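PDB 6JS9: hypothetical membrane protein from Corynebacterium glutamicum, which binds heme through its N-terminal HtaA domain, the part present here, and probably passes it on within the corynebacterial heme-uptake machinery. Local coordinates for residues L13-R18 with V130-S135; N54-T59 with A140-D145; M94-S99 with I147-T152. All blocks are in the same frame, centred on the assembly; numbering follows the deposited sequence.

Contact 1: L13-R18 with V130-S135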
loop_
_atom_site.group_PDB
_atom_site.type_symbol
_atom_site.label_atom_id
_atom_site.label_comp_id
_atom_site.label_asym_id
_atom_site.label_seq_id
_atom_site.Cartn_x
_atom_site.Cartn_y
_atom_site.Cartn_z
ATOM N N LEU A 13 -0.664 -10.239 -1.993
ATOM C CA LEU A 13 -0.725 -9.005 -2.753
ATOM C C LEU A 13 0.699 -8.531 -3.010
ATOM O O LEU A 13 1.487 -8.388 -2.071
ATOM C CB LEU A 13 -1.520 -7.939 -1.997
ATOM C CG LEU A 13 -1.376 -6.485 -2.459
ATOM C CD1 LEU A 13 -1.928 -6.310 -3.874
ATOM C CD2 LEU A 13 -2.100 -5.563 -1.493
ATOM N N ASN A 14 1.027 -8.316 -4.283
ATOM C CA ASN A 14 2.344 -7.874 -4.708
ATOM C C ASN A 14 2.209 -6.434 -5.193
ATOM O O ASN A 14 1.565 -6.183 -6.217
ATOM C CB ASN A 14 2.903 -8.773 -5.812
ATOM C CG ASN A 14 3.046 -10.214 -5.386
ATOM O OD1 ASN A 14 3.185 -10.524 -4.201
ATOM N ND2 ASN A 14 3.023 -11.113 -6.362
ATOM N N TRP A 15 2.809 -5.489 -4.464
ATOM C CA TRP A 15 2.646 -4.068 -4.786
ATOM C C TRP A 15 3.700 -3.255 -4.059
ATOM O O TRP A 15 3.713 -3.242 -2.826
ATOM C CB TRP A 15 1.255 -3.582 -4.387
ATOM C CG TRP A 15 0.886 -2.207 -4.872
ATOM C CD1 TRP A 15 0.813 -1.788 -6.168
ATOM C CD2 TRP A 15 0.475 -1.085 -4.069
ATOM N NE1 TRP A 15 0.411 -0.469 -6.222
ATOM C CE2 TRP A 15 0.180 -0.025 -4.947
ATOM C CE3 TRP A 15 0.325 -0.882 -2.694
ATOM C CZ2 TRP A 15 -0.236 1.231 -4.493
ATOM C CZ3 TRP A 15 -0.105 0.361 -2.242
ATOM C CH2 TRP A 15 -0.370 1.403 -3.141
ATOM N N GLY A 16 4.545 -2.544 -4.810
ATOM C CA GLY A 16 5.577 -1.721 -4.204
ATOM C C GLY A 16 5.250 -0.240 -4.241
ATOM O O GLY A 16 6.153 0.590 -4.365
ATOM N N PHE A 17 3.961 0.096 -4.148
ATOM C CA PHE A 17 3.457 1.474 -4.182
ATOM C C PHE A 17 3.719 2.132 -5.536
ATOM O O PHE A 17 2.797 2.259 -6.352
ATOM C CB PHE A 17 4.055 2.311 -3.039
ATOM C CG PHE A 17 3.608 3.752 -3.036
ATOM C CD1 PHE A 17 2.262 4.079 -2.955
ATOM C CD2 PHE A 17 4.539 4.782 -3.093
ATOM C CE1 PHE A 17 1.836 5.417 -2.951
ATOM C CE2 PHE A 17 4.129 6.120 -3.075
ATOM C CZ PHE A 17 2.762 6.431 -2.999
ATOM N N ARG A 18 4.961 2.546 -5.794
ATOM C CA ARG A 18 5.277 3.235 -7.047
ATOM C C ARG A 18 6.779 3.200 -7.282
ATOM O O ARG A 18 7.545 3.707 -6.455
ATOM C CB ARG A 18 4.777 4.674 -7.024
ATOM C CG ARG A 18 5.258 5.458 -8.214
ATOM C CD ARG A 18 4.278 6.511 -8.642
ATOM N NE ARG A 18 4.936 7.436 -9.552
ATOM C CZ ARG A 18 4.313 8.348 -10.278
ATOM N NH1 ARG A 18 2.994 8.460 -10.210
ATOM N NH2 ARG A 18 5.018 9.150 -11.069
ATOM N N VAL A 130 -7.785 5.568 2.338
ATOM C CA VAL A 130 -7.833 4.931 1.023
ATOM C C VAL A 130 -6.702 5.523 0.187
ATOM O O VAL A 130 -6.777 6.667 -0.270
ATOM C CB VAL A 130 -9.189 5.099 0.328
ATOM C CG1 VAL A 130 -9.135 4.447 -1.036
ATOM C CG2 VAL A 130 -10.310 4.464 1.154
ATOM N N LEU A 131 -5.654 4.736 -0.027
ATOM C CA LEU A 131 -4.469 5.221 -0.714
ATOM C C LEU A 131 -4.605 5.160 -2.234
ATOM O O LEU A 131 -4.066 6.018 -2.940
ATOM C CB LEU A 131 -3.259 4.397 -0.266
ATOM C CG LEU A 131 -1.894 4.784 -0.824
ATOM C CD1 LEU A 131 -1.600 6.256 -0.578
ATOM C CD2 LEU A 131 -0.804 3.886 -0.219
ATOM N N ALA A 132 -5.294 4.147 -2.757
ATOM C CA ALA A 132 -5.375 3.937 -4.197
ATOM C C ALA A 132 -6.672 3.223 -4.547
ATOM O O ALA A 132 -7.165 2.389 -3.781
ATOM C CB ALA A 132 -4.187 3.116 -4.727
ATOM N N ASP A 133 -7.209 3.571 -5.716
ATOM C CA ASP A 133 -8.279 2.826 -6.367
ATOM C C ASP A 133 -7.667 1.852 -7.364
ATOM O O ASP A 133 -6.710 2.190 -8.071
ATOM C CB ASP A 133 -9.234 3.772 -7.100
ATOM C CG ASP A 133 -10.142 4.556 -6.160
ATOM O OD1 ASP A 133 -10.813 3.931 -5.307
ATOM O OD2 ASP A 133 -10.198 5.799 -6.295
ATOM N N VAL A 134 -8.217 0.640 -7.420
ATOM C CA VAL A 134 -7.680 -0.429 -8.256
ATOM C C VAL A 134 -8.723 -0.821 -9.292
ATOM O O VAL A 134 -9.896 -1.022 -8.955
ATOM C CB VAL A 134 -7.281 -1.664 -7.428
ATOM C CG1 VAL A 134 -6.503 -2.657 -8.301
ATOM C CG2 VAL A 134 -6.499 -1.257 -6.193
ATOM N N SER A 135 -8.291 -0.958 -10.539
ATOM C CA SER A 135 -9.121 -1.497 -11.607
ATOM C C SER A 135 -8.600 -2.899 -11.896
ATOM O O SER A 135 -7.560 -3.067 -12.538
ATOM C CB SER A 135 -9.085 -0.600 -12.839
ATOM O OG SER A 135 -9.422 0.732 -12.486
#
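Leu-131 meets both Trp-15 and Phe-17 at a classic beta bulge in strand 129-136, where Leu-131 and Ala-132 together face Leu-103 of the adjacent strand 100-110. The bulge sends two successive side chains into the interior of the curled antiparallel sheet, against the chain that leaves strand 11-14 and runs toward helix 19-26. At Leu-131, CG stands anti to the backbone N (chi1 -177°), a setting that, with chi2 at 54°, brings CD2 to both aromatic rings. This one methyl lies 3.9 Å from CH2 of Trp-15, at the edge of the indole and near its plane. It is also 4.1 Å from CE1 of Phe-17, and the Leu-131 and Phe-17 side chains cross at roughly a right angle. Next along the strand, Ala-132 adds a looser touch, its CB 4.4 Å from CZ2 of Trp-15. The indole is fixed at its polar side by a hydrogen bond from NE1 to the carbonyl oxygen of Asp-174. Phe-17 extends the cluster toward the heme pocket: its ring stacks with Phe-163 and lies close to heme-binding Tyr-167. Within 13-18 the two aromatics also pack together, CA of Phe-17 sitting 3.6 Å above the centre of the Trp-15 ring.

Contact 2: N54-T59 with A140-D145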
loop_
_atom_site.group_PDB
_atom_site.type_symbol
_atom_site.label_atom_id
_atom_site.label_comp_id
_atom_site.label_asym_id
_atom_site.label_seq_id
_atom_site.Cartn_x
_atom_site.Cartn_y
_atom_site.Cartn_z
ATOM N N ASN A 54 -7.912 -14.998 10.000
ATOM C CA ASN A 54 -9.159 -14.301 10.310
ATOM C C ASN A 54 -9.280 -12.958 9.606
ATOM O O ASN A 54 -10.154 -12.168 9.959
ATOM C CB ASN A 54 -9.351 -14.074 11.813
ATOM C CG ASN A 54 -9.627 -15.341 12.570
ATOM O OD1 ASN A 54 -10.034 -16.357 11.993
ATOM N ND2 ASN A 54 -9.421 -15.291 13.886
ATOM N N GLY A 55 -8.419 -12.660 8.640
ATOM C CA GLY A 55 -8.429 -11.339 8.046
ATOM C C GLY A 55 -9.422 -11.133 6.921
ATOM O O GLY A 55 -9.391 -10.080 6.280
ATOM N N THR A 56 -10.300 -12.092 6.640
ATOM C CA THR A 56 -11.196 -11.991 5.494
ATOM C C THR A 56 -12.638 -11.825 5.956
ATOM O O THR A 56 -13.128 -12.604 6.780
ATOM C CB THR A 56 -11.068 -13.212 4.578
ATOM O OG1 THR A 56 -9.706 -13.329 4.129
ATOM C CG2 THR A 56 -11.976 -13.050 3.375
ATOM N N THR A 57 -13.302 -10.793 5.440
ATOM C CA THR A 57 -14.719 -10.552 5.693
ATOM C C THR A 57 -15.409 -10.508 4.342
ATOM O O THR A 57 -15.021 -9.720 3.475
ATOM C CB THR A 57 -14.949 -9.240 6.450
ATOM O OG1 THR A 57 -14.342 -9.309 7.741
ATOM C CG2 THR A 57 -16.432 -8.973 6.629
ATOM N N VAL A 58 -16.419 -11.346 4.155
ATOM C CA VAL A 58 -17.119 -11.425 2.883
ATOM C C VAL A 58 -18.570 -11.027 3.106
ATOM O O VAL A 58 -19.275 -11.658 3.901
ATOM C CB VAL A 58 -17.003 -12.828 2.268
ATOM C CG1 VAL A 58 -17.801 -12.913 0.993
ATOM C CG2 VAL A 58 -15.532 -13.133 1.999
ATOM N N THR A 59 -19.013 -9.976 2.414
ATOM C CA THR A 59 -20.407 -9.549 2.487
ATOM C C THR A 59 -21.243 -10.028 1.307
ATOM O O THR A 59 -22.472 -10.056 1.404
ATOM C CB THR A 59 -20.500 -8.016 2.570
ATOM O OG1 THR A 59 -19.794 -7.435 1.467
ATOM C CG2 THR A 59 -19.873 -7.506 3.871
ATOM N N ALA A 140 -13.468 -9.852 -8.855
ATOM C CA ALA A 140 -13.303 -10.665 -7.660
ATOM C C ALA A 140 -14.586 -11.447 -7.375
ATOM O O ALA A 140 -15.690 -10.894 -7.421
ATOM C CB ALA A 140 -12.928 -9.786 -6.468
ATOM N N ASP A 141 -14.440 -12.734 -7.073
ATOM C CA ASP A 141 -15.581 -13.605 -6.780
ATOM C C ASP A 141 -15.170 -14.518 -5.629
ATOM O O ASP A 141 -14.457 -15.502 -5.841
ATOM C CB ASP A 141 -15.981 -14.398 -8.015
ATOM C CG ASP A 141 -17.230 -15.258 -7.804
ATOM O OD1 ASP A 141 -17.690 -15.452 -6.649
ATOM O OD2 ASP A 141 -17.750 -15.738 -8.832
ATOM N N PHE A 142 -15.616 -14.186 -4.413
ATOM C CA PHE A 142 -15.226 -14.952 -3.234
ATOM C C PHE A 142 -15.845 -16.343 -3.193
ATOM O O PHE A 142 -15.447 -17.150 -2.346
ATOM C CB PHE A 142 -15.592 -14.193 -1.956
ATOM C CG PHE A 142 -14.650 -13.062 -1.632
ATOM C CD1 PHE A 142 -13.453 -13.305 -0.971
ATOM C CD2 PHE A 142 -14.955 -11.756 -1.997
ATOM C CE1 PHE A 142 -12.575 -12.258 -0.676
ATOM C CE2 PHE A 142 -14.080 -10.706 -1.702
ATOM C CZ PHE A 142 -12.892 -10.965 -1.040
ATOM N N SER A 143 -16.801 -16.649 -4.070
ATOM C CA SER A 143 -17.280 -18.026 -4.155
ATOM C C SER A 143 -16.374 -18.909 -5.004
ATOM O O SER A 143 -16.601 -20.118 -5.065
ATOM C CB SER A 143 -18.692 -18.079 -4.725
ATOM O OG SER A 143 -18.642 -17.959 -6.133
ATOM N N GLN A 144 -15.373 -18.351 -5.673
ATOM C CA GLN A 144 -14.449 -19.172 -6.435
ATOM C C GLN A 144 -13.221 -19.492 -5.590
ATOM O O GLN A 144 -13.050 -18.992 -4.476
ATOM C CB GLN A 144 -14.060 -18.487 -7.751
ATOM C CG GLN A 144 -15.238 -18.236 -8.706
ATOM C CD GLN A 144 -15.838 -19.511 -9.310
ATOM O OE1 GLN A 144 -16.239 -20.434 -8.598
ATOM N NE2 GLN A 144 -15.912 -19.551 -10.636
ATOM N N ASP A 145 -12.368 -20.357 -6.128
ATOM C CA ASP A 145 -11.226 -20.848 -5.373
ATOM C C ASP A 145 -10.066 -19.859 -5.343
ATOM O O ASP A 145 -9.131 -20.046 -4.553
ATOM C CB ASP A 145 -10.769 -22.196 -5.945
ATOM C CG ASP A 145 -11.866 -23.262 -5.876
ATOM O OD1 ASP A 145 -12.718 -23.179 -4.958
ATOM O OD2 ASP A 145 -11.878 -24.177 -6.733
#
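Val-58 lays its CG2 methyl over one face of the Phe-142 ring, a CH-pi contact that joins strand 48-58 to the loop between strands 129-136 and 146-155. That loop contains a type I beta turn from Asp-141 to Gln-144, with Phe-142 at its second position. CG2 of Val-58 is 3.9 Å from the centroid of the Phe-142 ring and 24° off its normal, displaced toward the rim so that CD1 is the nearest ring atom. The second branch, CG1, anti to the backbone N at chi1 177°, reaches back to CB of Phe-142 at 3.9 Å, and both branches lie on the same side of the ring. Farther along the ring, CG2 of Thr-56 approaches CE1 of Phe-142 at 4.2 Å, while its hydroxyl bonds to the backbone N of Ala-8. Ile-147 and Val-66 also pack against Phe-142, placing it among the sheet side chains. The turn itself is braced by the bond from Gln-144 N to Asp-141 O and by an Asx turn. In the latter, Asp-141 OD1 accepts from Ser-143 N at 3.0 Å; the same oxygen also bonds Ser-143 OG at 2.7 Å, from the same face of the carboxylate plane.

Contact 3: M94-S99 with I147-T152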
loop_
_atom_site.group_PDB
_atom_site.type_symbol
_atom_site.label_atom_id
_atom_site.label_comp_id
_atom_site.label_asym_id
_atom_site.label_seq_id
_atom_site.Cartn_x
_atom_site.Cartn_y
_atom_site.Cartn_z
ATOM N N MET A 94 -7.296 -4.789 1.347
ATOM C CA MET A 94 -7.867 -4.653 0.015
ATOM C C MET A 94 -9.370 -4.863 0.121
ATOM O O MET A 94 -9.820 -5.900 0.623
ATOM C CB MET A 94 -7.229 -5.641 -0.958
ATOM C CG MET A 94 -7.334 -5.204 -2.389
ATOM S SD MET A 94 -6.106 -6.031 -3.406
ATOM C CE MET A 94 -6.633 -5.462 -5.016
ATOM N N VAL A 95 -10.138 -3.861 -0.304
ATOM C CA VAL A 95 -11.600 -3.889 -0.262
ATOM C C VAL A 95 -12.098 -4.082 -1.690
ATOM O O VAL A 95 -11.871 -3.221 -2.555
ATOM C CB VAL A 95 -12.181 -2.605 0.353
ATOM C CG1 VAL A 95 -13.708 -2.727 0.520
ATOM C CG2 VAL A 95 -11.522 -2.293 1.690
ATOM N N PHE A 96 -12.785 -5.202 -1.939
ATOM C CA PHE A 96 -13.182 -5.586 -3.289
ATOM C C PHE A 96 -14.637 -5.227 -3.567
ATOM O O PHE A 96 -15.512 -5.390 -2.708
ATOM C CB PHE A 96 -12.994 -7.087 -3.518
ATOM C CG PHE A 96 -11.584 -7.562 -3.345
ATOM C CD1 PHE A 96 -11.103 -7.894 -2.086
ATOM C CD2 PHE A 96 -10.753 -7.715 -4.442
ATOM C CE1 PHE A 96 -9.815 -8.353 -1.921
ATOM C CE2 PHE A 96 -9.465 -8.170 -4.284
ATOM C CZ PHE A 96 -8.996 -8.497 -3.022
ATOM N N ASN A 97 -14.892 -4.765 -4.794
ATOM C CA ASN A 97 -16.244 -4.523 -5.309
ATOM C C ASN A 97 -16.232 -4.948 -6.786
ATOM O O ASN A 97 -16.082 -4.127 -7.697
ATOM C CB ASN A 97 -16.649 -3.061 -5.114
ATOM C CG ASN A 97 -17.903 -2.690 -5.866
ATOM O OD1 ASN A 97 -18.678 -3.553 -6.281
ATOM N ND2 ASN A 97 -18.109 -1.392 -6.051
ATOM N N GLY A 98 -16.374 -6.257 -7.023
ATOM C CA GLY A 98 -16.321 -6.774 -8.379
ATOM C C GLY A 98 -14.991 -6.577 -9.086
ATOM O O GLY A 98 -13.959 -7.079 -8.626
ATOM N N SER A 99 -15.010 -5.864 -10.217
ATOM C CA SER A 99 -13.803 -5.513 -10.958
ATOM C C SER A 99 -13.060 -4.309 -10.374
ATOM O O SER A 99 -12.069 -3.865 -10.966
ATOM C CB SER A 99 -14.156 -5.220 -12.419
ATOM O OG SER A 99 -14.787 -6.325 -13.024
ATOM N N ILE A 147 -8.723 -15.462 -6.279
ATOM C CA ILE A 147 -8.977 -14.095 -6.711
ATOM C C ILE A 147 -7.678 -13.539 -7.288
ATOM O O ILE A 147 -6.645 -13.517 -6.605
ATOM C CB ILE A 147 -9.496 -13.213 -5.564
ATOM C CG1 ILE A 147 -10.907 -13.642 -5.169
ATOM C CG2 ILE A 147 -9.451 -11.720 -5.955
ATOM C CD1 ILE A 147 -11.389 -13.059 -3.860
ATOM N N ASP A 148 -7.724 -13.114 -8.546
ATOM C CA ASP A 148 -6.574 -12.506 -9.196
ATOM C C ASP A 148 -6.500 -11.036 -8.785
ATOM O O ASP A 148 -7.446 -10.273 -9.017
ATOM C CB ASP A 148 -6.701 -12.667 -10.710
ATOM C CG ASP A 148 -5.462 -12.207 -11.460
ATOM O OD1 ASP A 148 -4.547 -11.636 -10.832
ATOM O OD2 ASP A 148 -5.411 -12.421 -12.690
ATOM N N LEU A 149 -5.392 -10.647 -8.159
ATOM C CA LEU A 149 -5.191 -9.284 -7.672
ATOM C C LEU A 149 -4.592 -8.354 -8.719
ATOM O O LEU A 149 -4.330 -7.183 -8.410
ATOM C CB LEU A 149 -4.299 -9.299 -6.423
ATOM C CG LEU A 149 -4.831 -10.099 -5.223
ATOM C CD1 LEU A 149 -3.849 -10.109 -4.069
ATOM C CD2 LEU A 149 -6.185 -9.583 -4.751
ATOM N N SER A 150 -4.385 -8.836 -9.945
ATOM C CA SER A 150 -3.746 -8.032 -10.982
ATOM C C SER A 150 -4.667 -6.919 -11.477
ATOM O O SER A 150 -5.838 -7.164 -11.804
ATOM C CB SER A 150 -3.330 -8.923 -12.148
ATOM O OG SER A 150 -2.458 -9.948 -11.706
ATOM N N GLY A 151 -4.133 -5.701 -11.537
ATOM C CA GLY A 151 -4.889 -4.559 -12.023
ATOM C C GLY A 151 -4.048 -3.294 -11.971
ATOM O O GLY A 151 -2.893 -3.303 -11.533
ATOM N N THR A 152 -4.644 -2.201 -12.445
ATOM C CA THR A 152 -4.008 -0.892 -12.456
ATOM C C THR A 152 -4.541 -0.053 -11.300
ATOM O O THR A 152 -5.646 -0.288 -10.798
ATOM C CB THR A 152 -4.259 -0.172 -13.782
ATOM O OG1 THR A 152 -5.670 -0.081 -14.013
ATOM C CG2 THR A 152 -3.605 -0.922 -14.930
#
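Inside the curled antiparallel sheet, strands 82-97 and 146-155 face one another without sharing a backbone hydrogen bond, and 94-99 and 147-152 meet through apolar side chains. Leu-149 is central to this packing. Its CD2 methyl meets the edge of the Phe-96 ring near the ring plane, 3.5 Å from CZ, and the two side chains cross at about a right angle. The same methyl reaches SD of Met-94 at 3.8 Å. Met-94 is extended beyond CG (chi2 159°, chi3 173°), and this straight chain carries its sulfur alongside the leucine, the two side chains running past each other in opposite directions. Ile-147 is a second neighbour of the ring across this contact, with CG2 3.9 Å from CE2 of Phe-96. Leu-136, from strand 129-136, also packs on both Met-94 and Phe-96. Around Leu-149 the strand is interrupted, and at the break Asp-148 OD1 accepts from Ser-150 N at 2.9 Å, 50° out of the carboxylate plane, and from Ser-150 OG at 2.8 Å, on the syn side. Leu-149, whose CD2 end touches Phe-96 and Met-94, is the middle residue of an Asx turn, defined by the aspartate bond to the backbone N two residues on.

In the fold
The three contacts form a chain of apolar packing along the sheet, with contact 1 toward the heme and contacts 2 and 3 away from the annotated sites. The side chain of Phe-17 in contact 1 is about 6 Å from the bound heme. Contacts 1 and 3 have centres about 10 Å apart and join through Leu-13, whose CA lies 3.6 Å from CD1 of Leu-149, and through a probable hydrogen bond from Ser-135 N to Thr-152 O. Contact 2 meets contact 3, about 11 Å away between centres, where CE1 of Phe-142 packs 3.5 Å from CD1 of Ile-147. Contacts 1 and 2 do not touch, their centres being about 19 Å apart.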